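Local coordinates for NanU sialic acid binding protein (Bacteroides fragilis, PDB 4L7T) that probably binds sialic acid with high affinity at the outer membrane as a SusD-like protein, at residues 289-294 with 318-323; 345-350 with 360-365; 193-198 with 242-247; 395-400 with 451-456. One frame throughout, in Å; residues are numbered along the deposited sequence. Where two conformers were deposited one is given.

Contact 1: 289-294 with 318-323; sequences LVPQQA and GLIRLQ
I320 CD1 rests on one face of the L289-V290 peptide, 3.3 Å from L289 C. In I320, chi1 (-63°) sets CG1 anti to the carbonyl carbon, and chi2 (-58°) then turns CD1 onto that peptide. The same methyl comes within 4.2 Å of P291 CD, so one isoleucine tip packs against three consecutive residues. In the other segment, L319 CB lies over a face of the R321 guanidinium, offset toward its rim.

The one direct hydrogen bond runs from G318 N to P291 O, 2.8 Å long with 162° at the hydrogen. Its donor stands above the carbonyl plane, well out of it. Next to it the Q292 CA makes a CA-H...O contact of 3.2 Å to G318 O, and V290 CG1 lies 3.8 Å from G318 N, beside a residue without a side chain. At the far end, L289 CD2 meets L322 CB at 3.9 Å, the two leucines crossing obliquely.

Neighbours serve much of the remaining backbone: L319 bonds to the main chain of R286 and I320 N to E73. This part of the SusD-family fold thus joins two largely irregular pieces of chain, most of it buried, by close apolar packing on peptide groups and a single direct hydrogen bond; polar links to other parts of the chain supplement that bond.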
loop_
_atom_site.group_PDB
_atom_site.type_symbol
_atom_site.label_atom_id
_atom_site.label_comp_id
_atom_site.label_asym_id
_atom_site.label_seq_id
_atom_site.Cartn_x
_atom_site.Cartn_y
_atom_site.Cartn_z
ATOM N N LEU A 289 10.980 7.082 8.544
ATOM C CA LEU A 289 9.788 7.766 8.993
ATOM C C LEU A 289 9.666 7.855 10.511
ATOM O O LEU A 289 8.694 8.408 11.042
ATOM C CB LEU A 289 8.572 6.937 8.474
ATOM C CG LEU A 289 8.204 7.180 6.992
ATOM C CD1 LEU A 289 6.896 6.322 6.593
ATOM C CD2 LEU A 289 8.019 8.613 6.574
ATOM N N VAL A 290 10.695 7.381 11.233
ATOM C CA VAL A 290 10.660 7.391 12.704
ATOM C C VAL A 290 11.704 8.409 13.160
ATOM O O VAL A 290 12.834 8.306 12.737
ATOM C CB VAL A 290 10.954 5.971 13.276
ATOM C CG1 VAL A 290 11.032 6.043 14.858
ATOM C CG2 VAL A 290 9.774 4.984 12.756
ATOM N N PRO A 291 11.326 9.337 14.046
ATOM C CA PRO A 291 12.328 10.317 14.527
ATOM C C PRO A 291 13.465 9.707 15.400
ATOM O O PRO A 291 13.377 8.599 15.936
ATOM C CB PRO A 291 11.506 11.336 15.286
ATOM C CG PRO A 291 10.296 10.530 15.797
ATOM C CD PRO A 291 10.010 9.508 14.725
ATOM N N GLN A 292 14.538 10.494 15.520
ATOM C CA GLN A 292 15.758 10.042 16.172
ATOM C C GLN A 292 15.689 10.251 17.685
ATOM O O GLN A 292 15.263 11.320 18.140
ATOM C CB GLN A 292 16.935 10.872 15.550
ATOM C CG GLN A 292 18.306 10.322 16.046
ATOM C CD GLN A 292 19.407 11.328 15.890
ATOM O OE1 GLN A 292 20.427 11.039 15.231
ATOM N NE2 GLN A 292 19.300 12.424 16.621
ATOM N N GLN A 293 16.098 9.250 18.470
ATOM C CA GLN A 293 15.966 9.394 19.931
ATOM C C GLN A 293 16.822 10.536 20.435
ATOM O O GLN A 293 16.370 11.346 21.252
ATOM C CB GLN A 293 16.322 8.052 20.603
ATOM C CG GLN A 293 16.193 8.035 22.143
ATOM C CD GLN A 293 16.608 6.697 22.671
ATOM O OE1 GLN A 293 17.786 6.351 22.628
ATOM N NE2 GLN A 293 15.626 5.894 23.121
ATOM N N ALA A 294 18.060 10.647 19.929
ATOM C CA ALA A 294 18.922 11.767 20.390
ATOM C C ALA A 294 18.271 13.176 20.332
ATOM O O ALA A 294 18.160 13.855 21.371
ATOM C CB ALA A 294 20.282 11.737 19.662
ATOM N N GLY A 318 14.784 6.270 15.102
ATOM C CA GLY A 318 14.960 6.011 13.715
ATOM C C GLY A 318 15.583 7.256 13.081
ATOM O O GLY A 318 16.254 8.037 13.751
ATOM N N LEU A 319 15.326 7.425 11.789
ATOM C CA LEU A 319 15.729 8.674 11.068
ATOM C C LEU A 319 14.579 9.125 10.152
ATOM O O LEU A 319 13.836 8.261 9.611
ATOM C CB LEU A 319 17.012 8.439 10.270
ATOM C CG LEU A 319 18.237 8.263 11.190
ATOM C CD1 LEU A 319 19.426 7.832 10.398
ATOM C CD2 LEU A 319 18.634 9.521 11.966
ATOM N N ILE A 320 14.454 10.451 9.985
ATOM C CA ILE A 320 13.446 10.952 9.084
ATOM C C ILE A 320 14.176 11.302 7.800
ATOM O O ILE A 320 15.081 12.194 7.777
ATOM C CB ILE A 320 12.786 12.184 9.624
ATOM C CG1 ILE A 320 12.005 11.973 10.943
ATOM C CG2 ILE A 320 11.857 12.817 8.502
ATOM C CD1 ILE A 320 10.872 10.893 10.881
ATOM N N ARG A 321 13.806 10.619 6.702
ATOM C CA ARG A 321 14.319 10.933 5.363
ATOM C C ARG A 321 13.213 11.468 4.484
ATOM O O ARG A 321 13.448 12.161 3.526
ATOM C CB ARG A 321 14.950 9.736 4.647
ATOM C CG ARG A 321 16.067 8.997 5.458
ATOM C CD ARG A 321 17.312 9.836 5.628
ATOM N NE ARG A 321 18.334 8.949 6.242
ATOM C CZ ARG A 321 19.487 9.409 6.734
ATOM N NH1 ARG A 321 19.753 10.731 6.717
ATOM N NH2 ARG A 321 20.369 8.521 7.201
ATOM N N LEU A 322 11.988 11.041 4.791
ATOM C CA LEU A 322 10.766 11.556 4.122
ATOM C C LEU A 322 10.020 12.325 5.188
ATOM O O LEU A 322 9.523 11.737 6.195
ATOM C CB LEU A 322 9.879 10.361 3.671
ATOM C CG LEU A 322 10.306 9.647 2.375
ATOM C CD1 LEU A 322 9.609 8.245 2.088
ATOM C CD2 LEU A 322 10.102 10.502 1.142
ATOM N N GLN A 323 9.888 13.636 4.992
ATOM C CA GLN A 323 9.232 14.528 5.960
ATOM C C GLN A 323 7.828 14.892 5.459
ATOM O O GLN A 323 7.694 15.555 4.424
ATOM C CB GLN A 323 10.121 15.800 6.152
ATOM C CG GLN A 323 9.452 16.871 7.054
ATOM C CD GLN A 323 9.122 16.374 8.450
ATOM O OE1 GLN A 323 10.021 15.928 9.223
ATOM N NE2 GLN A 323 7.812 16.394 8.782
#

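Contact 2: 345-350 with 360-365; sequences TAVYQK and APFCNK
A360 meets V347 as an antiparallel hydrogen-bonded pair: V347 N donates to A360 O at 2.8 Å, while the return bond from A360 N to V347 O is weak. P361 follows opposite A346 as a non-hydrogen-bonded pair, a position where pairing with A346 asks for no N-H from the proline. Its CA makes a CA-H...O contact of 3.2 Å with T345 O.

F362 restores the full pairing, its N and O both bonded to T345 at 2.9 Å. Its CG takes the crowded position between its own N and carbonyl carbon (chi1 66°), and the ring lies alongside the T345 side chain. T345 CB lies over one face as a CH-pi contact, 4.0 Å from the ring centroid and offset toward the rim. V347 approaches differently, with CG2 in the ring plane at the edge, 3.6 Å from F362 CD2.

Beyond the strand, N364 brings its amide up to T345 OG1, which lies 3.1 Å from the amide carbon CG without a hydrogen bond. The amide's ND2 is given instead to D341 O.

The two segments belong to the beta hairpin 344-350/356-363, whose local strand directions lie 141° apart. Strand 323-324 borders it, with Q323 touching A360 and I324 touching P361; M296 of helix 293-299 packs on F362, and helix 339-343 leads in just ahead of T345, its D341 holding the N364 amide.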
loop_
_atom_site.group_PDB
_atom_site.type_symbol
_atom_site.label_atom_id
_atom_site.label_comp_id
_atom_site.label_asym_id
_atom_site.label_seq_id
_atom_site.Cartn_x
_atom_site.Cartn_y
_atom_site.Cartn_z
ATOM N N THR A 345 1.654 12.276 14.897
ATOM C CA THR A 345 1.971 12.995 16.145
ATOM C C THR A 345 2.653 14.302 15.745
ATOM O O THR A 345 3.528 14.294 14.901
ATOM C CB THR A 345 2.804 12.128 17.080
ATOM O OG1 THR A 345 2.040 10.955 17.432
ATOM C CG2 THR A 345 3.114 12.842 18.426
ATOM N N ALA A 346 2.271 15.399 16.393
ATOM C CA ALA A 346 3.023 16.668 16.264
ATOM C C ALA A 346 4.174 16.813 17.290
ATOM O O ALA A 346 4.138 16.323 18.447
ATOM C CB ALA A 346 2.078 17.840 16.353
ATOM N N VAL A 347 5.232 17.412 16.788
ATOM C CA VAL A 347 6.409 17.794 17.549
ATOM C C VAL A 347 6.337 19.282 17.811
ATOM O O VAL A 347 5.941 20.061 16.952
ATOM C CB VAL A 347 7.711 17.451 16.746
ATOM C CG1 VAL A 347 8.973 17.886 17.574
ATOM C CG2 VAL A 347 7.798 15.909 16.560
ATOM N N TYR A 348 6.738 19.658 19.036
ATOM C CA TYR A 348 6.791 21.067 19.441
ATOM C C TYR A 348 8.166 21.368 20.011
ATOM O O TYR A 348 8.994 20.452 20.279
ATOM C CB TYR A 348 5.712 21.404 20.513
ATOM C CG TYR A 348 4.296 21.107 20.083
ATOM C CD1 TYR A 348 3.437 22.110 19.634
ATOM C CD2 TYR A 348 3.856 19.776 20.045
ATOM C CE1 TYR A 348 2.141 21.808 19.205
ATOM C CE2 TYR A 348 2.574 19.490 19.638
ATOM C CZ TYR A 348 1.725 20.487 19.234
ATOM O OH TYR A 348 0.461 20.044 18.836
ATOM N N GLN A 349 8.412 22.658 20.195
ATOM C CA GLN A 349 9.669 23.133 20.784
ATOM C C GLN A 349 9.398 24.304 21.770
ATOM O O GLN A 349 8.717 25.299 21.414
ATOM C CB GLN A 349 10.680 23.540 19.684
ATOM C CG GLN A 349 12.089 23.879 20.265
ATOM C CD GLN A 349 13.143 24.073 19.190
ATOM O OE1 GLN A 349 12.827 24.281 18.000
ATOM N NE2 GLN A 349 14.415 24.006 19.602
ATOM N N LYS A 350 9.927 24.192 22.995
ATOM C CA LYS A 350 9.804 25.328 23.958
ATOM C C LYS A 350 10.639 26.541 23.486
ATOM O O LYS A 350 11.808 26.395 23.113
ATOM C CB LYS A 350 10.145 24.902 25.403
ATOM N N ALA A 360 6.466 20.321 13.534
ATOM C CA ALA A 360 6.236 19.386 12.370
ATOM C C ALA A 360 5.631 18.082 12.839
ATOM O O ALA A 360 5.694 17.759 14.064
ATOM C CB ALA A 360 7.632 19.040 11.593
ATOM N N PRO A 361 5.123 17.248 11.891
ATOM C CA PRO A 361 4.507 16.000 12.327
ATOM C C PRO A 361 5.356 14.789 11.952
ATOM O O PRO A 361 6.243 14.943 11.120
ATOM C CB PRO A 361 3.194 16.012 11.559
ATOM C CG PRO A 361 3.548 16.572 10.152
ATOM C CD PRO A 361 4.687 17.635 10.523
ATOM N N PHE A 362 5.088 13.611 12.537
ATOM C CA PHE A 362 5.722 12.323 12.170
ATOM C C PHE A 362 4.613 11.245 12.225
ATOM O O PHE A 362 3.554 11.469 12.812
ATOM C CB PHE A 362 6.962 11.936 12.996
ATOM C CG PHE A 362 6.711 11.662 14.444
ATOM C CD1 PHE A 362 6.394 10.340 14.869
ATOM C CD2 PHE A 362 6.874 12.665 15.391
ATOM C CE1 PHE A 362 6.189 10.070 16.246
ATOM C CE2 PHE A 362 6.696 12.392 16.714
ATOM C CZ PHE A 362 6.338 11.094 17.143
ATOM N N CYS A 363 4.858 10.167 11.518
ATOM C CA CYS A 363 3.905 9.092 11.375
ATOM C C CYS A 363 3.607 8.447 12.742
ATOM O O CYS A 363 4.543 7.989 13.437
ATOM C CB CYS A 363 4.543 8.058 10.412
ATOM S SG CYS A 363 3.462 6.563 10.307
ATOM N N ASN A 364 2.304 8.346 13.068
ATOM C CA ASN A 364 1.881 7.637 14.311
ATOM C C ASN A 364 1.019 6.397 14.028
ATOM O O ASN A 364 0.465 5.751 14.938
ATOM C CB ASN A 364 1.134 8.579 15.208
ATOM C CG ASN A 364 1.017 8.074 16.675
ATOM O OD1 ASN A 364 1.957 7.485 17.263
ATOM N ND2 ASN A 364 -0.191 8.243 17.230
ATOM N N LYS A 365 0.899 6.089 12.756
ATOM C CA LYS A 365 0.005 4.948 12.373
ATOM C C LYS A 365 0.596 3.591 12.812
ATOM O O LYS A 365 -0.165 2.654 13.141
ATOM C CB LYS A 365 -0.241 4.931 10.857
ATOM C CG LYS A 365 -1.208 3.759 10.450
ATOM C CD LYS A 365 -1.749 3.987 9.032
ATOM C CE LYS A 365 -2.934 5.053 9.017
ATOM N NZ LYS A 365 -3.491 5.184 7.553
#

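Contact 3: 193-198 with 242-247; sequences SDYSFK and VSNANV. With EDO (1,2-ethanediol), chain G.
Y195 and N244 carry the aromatic contact. N244 CB sits over one face of the tyrosine ring as a CH-pi contact, 3.7 Å from the centroid and 15° off the normal. With CG anti to its carbonyl carbon (chi1 -56°), the N244 amide stands nearly upright to the ring, the planes 80° apart, with OD1 3.8 Å from Y195 CE2. The phenol oxygen is hydrogen-bonded to S240 OG, one turn earlier on helix 227-244, so the ring is held at its tip as well as its face.

Apolar packing is sparser: Y195 CD1 touches A245 CB, and V247 CG1 lies at the edge of the F197 ring, 4.3 Å from CZ.

A water links the segments, donating to Y195 O and accepting from N246 N, both at 2.8 Å. A molecule of 1,2-ethanediol, probably from the crystallisation liquor, takes a bond from F197 N on its O1 (2.9 Å) and brings O2 close to N246 CB. Within the loop, D194 OD1 accepts from S196 N in an Asx turn and also from S196 OG, while N246 centres an inverse gamma turn.

No direct hydrogen bond joins the two segments. The loop after helix 173-191 is therefore fastened to the C-terminal end of helix 227-244 by ring packing and a bridging water, a surface junction where R201 bonds N246 O and Y126 bonds S196 O.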
loop_
_atom_site.group_PDB
_atom_site.type_symbol
_atom_site.label_atom_id
_atom_site.label_comp_id
_atom_site.label_asym_id
_atom_site.label_seq_id
_atom_site.Cartn_x
_atom_site.Cartn_y
_atom_site.Cartn_z
ATOM N N SER A 193 -16.011 -21.074 -4.947
ATOM C CA SER A 193 -16.821 -20.238 -4.112
ATOM C C SER A 193 -16.292 -20.113 -2.690
ATOM O O SER A 193 -17.032 -19.668 -1.820
ATOM C CB SER A 193 -18.257 -20.797 -4.051
ATOM O OG SER A 193 -18.234 -22.122 -3.597
ATOM N N ASP A 194 -15.024 -20.485 -2.427
ATOM C CA ASP A 194 -14.497 -20.456 -1.056
ATOM C C ASP A 194 -13.968 -19.040 -0.757
ATOM O O ASP A 194 -12.863 -18.685 -1.214
ATOM C CB ASP A 194 -13.384 -21.536 -0.953
ATOM C CG ASP A 194 -12.786 -21.680 0.433
ATOM O OD1 ASP A 194 -13.208 -20.980 1.369
ATOM O OD2 ASP A 194 -11.885 -22.547 0.673
ATOM N N TYR A 195 -14.710 -18.263 0.021
ATOM C CA TYR A 195 -14.223 -16.946 0.480
ATOM C C TYR A 195 -13.601 -16.984 1.856
ATOM O O TYR A 195 -13.403 -15.931 2.507
ATOM C CB TYR A 195 -15.410 -15.921 0.472
ATOM C CG TYR A 195 -15.691 -15.310 -0.878
ATOM C CD1 TYR A 195 -15.335 -13.974 -1.131
ATOM C CD2 TYR A 195 -16.255 -16.049 -1.898
ATOM C CE1 TYR A 195 -15.600 -13.395 -2.336
ATOM C CE2 TYR A 195 -16.475 -15.459 -3.207
ATOM C CZ TYR A 195 -16.117 -14.116 -3.376
ATOM O OH TYR A 195 -16.327 -13.542 -4.643
ATOM N N SER A 196 -13.272 -18.177 2.372
ATOM C CA SER A 196 -12.690 -18.220 3.688
ATOM C C SER A 196 -11.239 -17.729 3.642
ATOM O O SER A 196 -10.566 -17.795 2.598
ATOM C CB SER A 196 -12.710 -19.672 4.266
ATOM O OG SER A 196 -11.753 -20.462 3.568
ATOM N N PHE A 197 -10.749 -17.298 4.792
ATOM C CA PHE A 197 -9.295 -17.049 4.878
ATOM C C PHE A 197 -8.629 -18.361 5.394
ATOM O O PHE A 197 -8.352 -18.483 6.582
ATOM C CB PHE A 197 -9.064 -15.908 5.816
ATOM C CG PHE A 197 -9.710 -14.626 5.333
ATOM C CD1 PHE A 197 -9.045 -13.811 4.410
ATOM C CD2 PHE A 197 -10.938 -14.211 5.846
ATOM C CE1 PHE A 197 -9.622 -12.605 3.965
ATOM C CE2 PHE A 197 -11.555 -13.013 5.396
ATOM C CZ PHE A 197 -10.867 -12.195 4.463
ATOM N N LYS A 198 -8.417 -19.285 4.490
ATOM C CA LYS A 198 -8.016 -20.656 4.931
ATOM C C LYS A 198 -6.766 -20.651 5.779
ATOM O O LYS A 198 -6.691 -21.339 6.817
ATOM C CB LYS A 198 -7.863 -21.540 3.717
ATOM C CG LYS A 198 -7.417 -22.967 4.064
ATOM C CD LYS A 198 -7.204 -23.683 2.734
ATOM C CE LYS A 198 -6.883 -25.213 2.981
ATOM N NZ LYS A 198 -6.694 -25.936 1.705
ATOM N N VAL A 242 -18.254 -7.637 0.024
ATOM C CA VAL A 242 -19.301 -7.147 0.983
ATOM C C VAL A 242 -20.266 -8.309 1.306
ATOM O O VAL A 242 -20.655 -8.458 2.466
ATOM C CB VAL A 242 -20.098 -5.995 0.348
ATOM C CG1 VAL A 242 -21.307 -5.629 1.259
ATOM C CG2 VAL A 242 -19.160 -4.736 0.130
ATOM N N SER A 243 -20.622 -9.123 0.311
ATOM C CA SER A 243 -21.607 -10.168 0.571
ATOM C C SER A 243 -20.977 -11.366 1.238
ATOM O O SER A 243 -21.504 -11.830 2.256
ATOM C CB SER A 243 -22.315 -10.576 -0.719
ATOM O OG SER A 243 -21.430 -11.096 -1.708
ATOM N N ASN A 244 -19.868 -11.855 0.674
ATOM C CA ASN A 244 -19.391 -13.240 1.048
ATOM C C ASN A 244 -18.229 -13.378 2.008
ATOM O O ASN A 244 -17.938 -14.530 2.489
ATOM C CB ASN A 244 -19.025 -14.030 -0.197
ATOM C CG ASN A 244 -20.198 -14.118 -1.213
ATOM O OD1 ASN A 244 -19.942 -14.251 -2.401
ATOM N ND2 ASN A 244 -21.452 -13.914 -0.760
ATOM N N ALA A 245 -17.496 -12.296 2.222
ATOM C CA ALA A 245 -16.310 -12.421 3.062
ATOM C C ALA A 245 -16.579 -12.007 4.493
ATOM O O ALA A 245 -17.384 -11.067 4.758
ATOM C CB ALA A 245 -15.169 -11.536 2.495
ATOM N N ASN A 246 -15.846 -12.632 5.446
ATOM C CA ASN A 246 -16.047 -12.200 6.834
ATOM C C ASN A 246 -15.204 -10.945 7.172
ATOM O O ASN A 246 -14.058 -11.042 7.573
ATOM C CB ASN A 246 -15.642 -13.299 7.827
ATOM C CG ASN A 246 -15.838 -12.828 9.256
ATOM O OD1 ASN A 246 -16.536 -11.834 9.490
ATOM N ND2 ASN A 246 -15.195 -13.486 10.182
ATOM N N VAL A 247 -15.779 -9.781 6.915
ATOM C CA VAL A 247 -15.092 -8.512 7.072
ATOM C C VAL A 247 -15.991 -7.495 7.715
ATOM O O VAL A 247 -17.222 -7.574 7.546
ATOM C CB VAL A 247 -14.670 -7.929 5.677
ATOM C CG1 VAL A 247 -13.385 -8.730 5.118
ATOM C CG2 VAL A 247 -15.841 -7.847 4.645
HETATM C C1 EDO G . -12.455 -16.907 7.755
HETATM O O1 EDO G . -11.833 -18.094 7.316
HETATM C C2 EDO G . -13.645 -16.692 6.860
HETATM O O2 EDO G . -14.705 -16.301 7.724
HETATM O O HOH W 1 -14.451 -14.973 4.900
#

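Contact 4: 395-400 with 451-456; sequences LAEAKA and DPLEAI
I456 drives its CD1 against the backbone and CB of A396, 3.5 Å from A396 O and 3.8 Å from A396 CB. The same methyl reaches A400 CB at 3.9 Å, one turn further on, so it lies against both alanines of this helix face. I456 presents it by setting CG1 anti to its carbonyl carbon and continuing in extended form (chi2 166°). Its other branch, CG2, touches E397 CB at 4.2 Å. A400 CB is also met by L453 CD2 at 4.0 Å and, more loosely, by P452 CB, while the aliphatic CG of E397 approaches L453 CD2. No hydrogen bond passes between the segments.

These are two antiparallel helices, 388-401 and 452-463, whose short segments run at 169° with axes 9.9 Å apart, consistent with the TPR-like helical part of SusD-family proteins. Small alanines on one side meet larger branched chains on the other.

What fixes the start of the second helix is D451, its N-cap residue: OD2 accepts from E454 N at 3.0 Å, a nearly straight capping bond (170°) that meets the oxygen on its anti side. E454 in turn forms a salt bridge to R485. On the first helix K399 pairs with E409 of helix 407-418, and I410 from that helix touches both A396 and I456. Farther round, L476 and L477 of helix 470-477 pack on E397.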
loop_
_atom_site.group_PDB
_atom_site.type_symbol
_atom_site.label_atom_id
_atom_site.label_comp_id
_atom_site.label_asym_id
_atom_site.label_seq_id
_atom_site.Cartn_x
_atom_site.Cartn_y
_atom_site.Cartn_z
ATOM N N LEU A 395 -15.483 0.572 -4.048
ATOM C CA LEU A 395 -16.853 0.383 -4.513
ATOM C C LEU A 395 -17.549 1.735 -4.767
ATOM O O LEU A 395 -18.168 1.887 -5.846
ATOM C CB LEU A 395 -17.596 -0.505 -3.543
ATOM C CG LEU A 395 -19.068 -0.748 -3.877
ATOM C CD1 LEU A 395 -19.193 -1.420 -5.274
ATOM C CD2 LEU A 395 -19.574 -1.687 -2.780
ATOM N N ALA A 396 -17.318 2.714 -3.862
ATOM C CA ALA A 396 -17.758 4.113 -4.045
ATOM C C ALA A 396 -17.207 4.636 -5.376
ATOM O O ALA A 396 -17.929 5.283 -6.142
ATOM C CB ALA A 396 -17.255 4.987 -2.874
ATOM N N GLU A 397 -15.916 4.391 -5.649
ATOM C CA GLU A 397 -15.311 4.923 -6.861
ATOM C C GLU A 397 -15.894 4.263 -8.082
ATOM O O GLU A 397 -16.184 4.943 -9.095
ATOM C CB GLU A 397 -13.825 4.654 -6.794
ATOM C CG GLU A 397 -13.038 5.402 -7.911
ATOM C CD GLU A 397 -11.564 5.649 -7.526
ATOM O OE1 GLU A 397 -10.987 4.931 -6.650
ATOM O OE2 GLU A 397 -10.962 6.599 -8.060
ATOM N N ALA A 398 -16.066 2.931 -8.058
ATOM C CA ALA A 398 -16.677 2.261 -9.231
ATOM C C ALA A 398 -18.100 2.845 -9.460
ATOM O O ALA A 398 -18.517 3.054 -10.649
ATOM C CB ALA A 398 -16.791 0.741 -8.992
ATOM N N LYS A 399 -18.829 3.040 -8.386
ATOM C CA LYS A 399 -20.218 3.613 -8.457
ATOM C C LYS A 399 -20.176 5.015 -9.092
ATOM O O LYS A 399 -20.899 5.322 -10.051
ATOM C CB LYS A 399 -20.897 3.633 -7.094
ATOM C CG LYS A 399 -21.383 2.203 -6.706
ATOM C CD LYS A 399 -22.065 2.146 -5.349
ATOM C CE LYS A 399 -22.644 0.761 -5.195
ATOM N NZ LYS A 399 -23.479 0.798 -3.929
ATOM N N ALA A 400 -19.258 5.832 -8.606
ATOM C CA ALA A 400 -19.119 7.215 -9.132
ATOM C C ALA A 400 -18.755 7.209 -10.596
ATOM O O ALA A 400 -19.333 7.966 -11.380
ATOM C CB ALA A 400 -18.059 7.920 -8.365
ATOM N N ASP A 451 -17.807 17.389 -5.792
ATOM C CA ASP A 451 -17.493 16.551 -6.907
ATOM C C ASP A 451 -17.257 15.132 -6.337
ATOM O O ASP A 451 -16.468 15.018 -5.411
ATOM C CB ASP A 451 -16.215 16.984 -7.634
ATOM C CG ASP A 451 -15.900 16.063 -8.774
ATOM O OD1 ASP A 451 -16.564 16.056 -9.836
ATOM O OD2 ASP A 451 -14.961 15.189 -8.628
ATOM N N PRO A 452 -17.982 14.113 -6.835
ATOM C CA PRO A 452 -17.892 12.737 -6.234
ATOM C C PRO A 452 -16.462 12.177 -6.250
ATOM O O PRO A 452 -15.997 11.678 -5.205
ATOM C CB PRO A 452 -18.822 11.904 -7.108
ATOM C CG PRO A 452 -19.904 12.879 -7.504
ATOM C CD PRO A 452 -19.189 14.247 -7.679
ATOM N N LEU A 453 -15.784 12.287 -7.384
ATOM C CA LEU A 453 -14.408 11.753 -7.429
ATOM C C LEU A 453 -13.463 12.498 -6.489
ATOM O O LEU A 453 -12.593 11.859 -5.852
ATOM C CB LEU A 453 -13.858 11.721 -8.853
ATOM C CG LEU A 453 -14.515 10.726 -9.834
ATOM C CD1 LEU A 453 -13.927 10.827 -11.224
ATOM C CD2 LEU A 453 -14.389 9.257 -9.347
ATOM N N GLU A 454 -13.504 13.842 -6.423
ATOM C CA GLU A 454 -12.761 14.523 -5.351
ATOM C C GLU A 454 -13.127 14.125 -3.950
ATOM O O GLU A 454 -12.238 14.075 -3.162
ATOM C CB GLU A 454 -12.757 16.094 -5.502
ATOM C CG GLU A 454 -12.230 16.542 -6.860
ATOM C CD GLU A 454 -10.690 16.527 -6.930
ATOM O OE1 GLU A 454 -10.059 16.469 -5.840
ATOM O OE2 GLU A 454 -10.127 16.617 -8.055
ATOM N N ALA A 455 -14.430 13.858 -3.638
ATOM C CA ALA A 455 -14.802 13.469 -2.292
ATOM C C ALA A 455 -14.131 12.098 -1.948
ATOM O O ALA A 455 -13.654 11.929 -0.846
ATOM C CB ALA A 455 -16.310 13.343 -2.168
ATOM N N ILE A 456 -14.116 11.235 -2.919
ATOM C CA ILE A 456 -13.519 9.881 -2.760
ATOM C C ILE A 456 -11.986 10.000 -2.692
ATOM O O ILE A 456 -11.369 9.315 -1.875
ATOM C CB ILE A 456 -13.953 8.941 -3.864
ATOM C CG1 ILE A 456 -15.472 8.691 -3.713
ATOM C CG2 ILE A 456 -13.191 7.533 -3.797
ATOM C CD1 ILE A 456 -16.173 8.046 -4.925
#

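In the fold
Along the chain the order is contact 3, contact 1, contact 2, contact 4, each closing before the next opens, all in the SusD-family part of the chain. Contacts 1 and 2 are neighbours, centres 11 Å apart: P291 packs on F362, and Q323 of strand 323-324 probably hydrogen-bonds P361 O, tying the loop region to the hairpin 344-350/356-363. Contacts 3 and 4, centres 25 Å apart, meet through V242 and L395, where helix 227-244 lies beside helix 388-401. The two pairs stand well apart; contacts 1 and 3 have centres 39 Å apart, on opposite sides of the chain's centre. One pair thus knits loops and strands, the other joins a surface loop and helices.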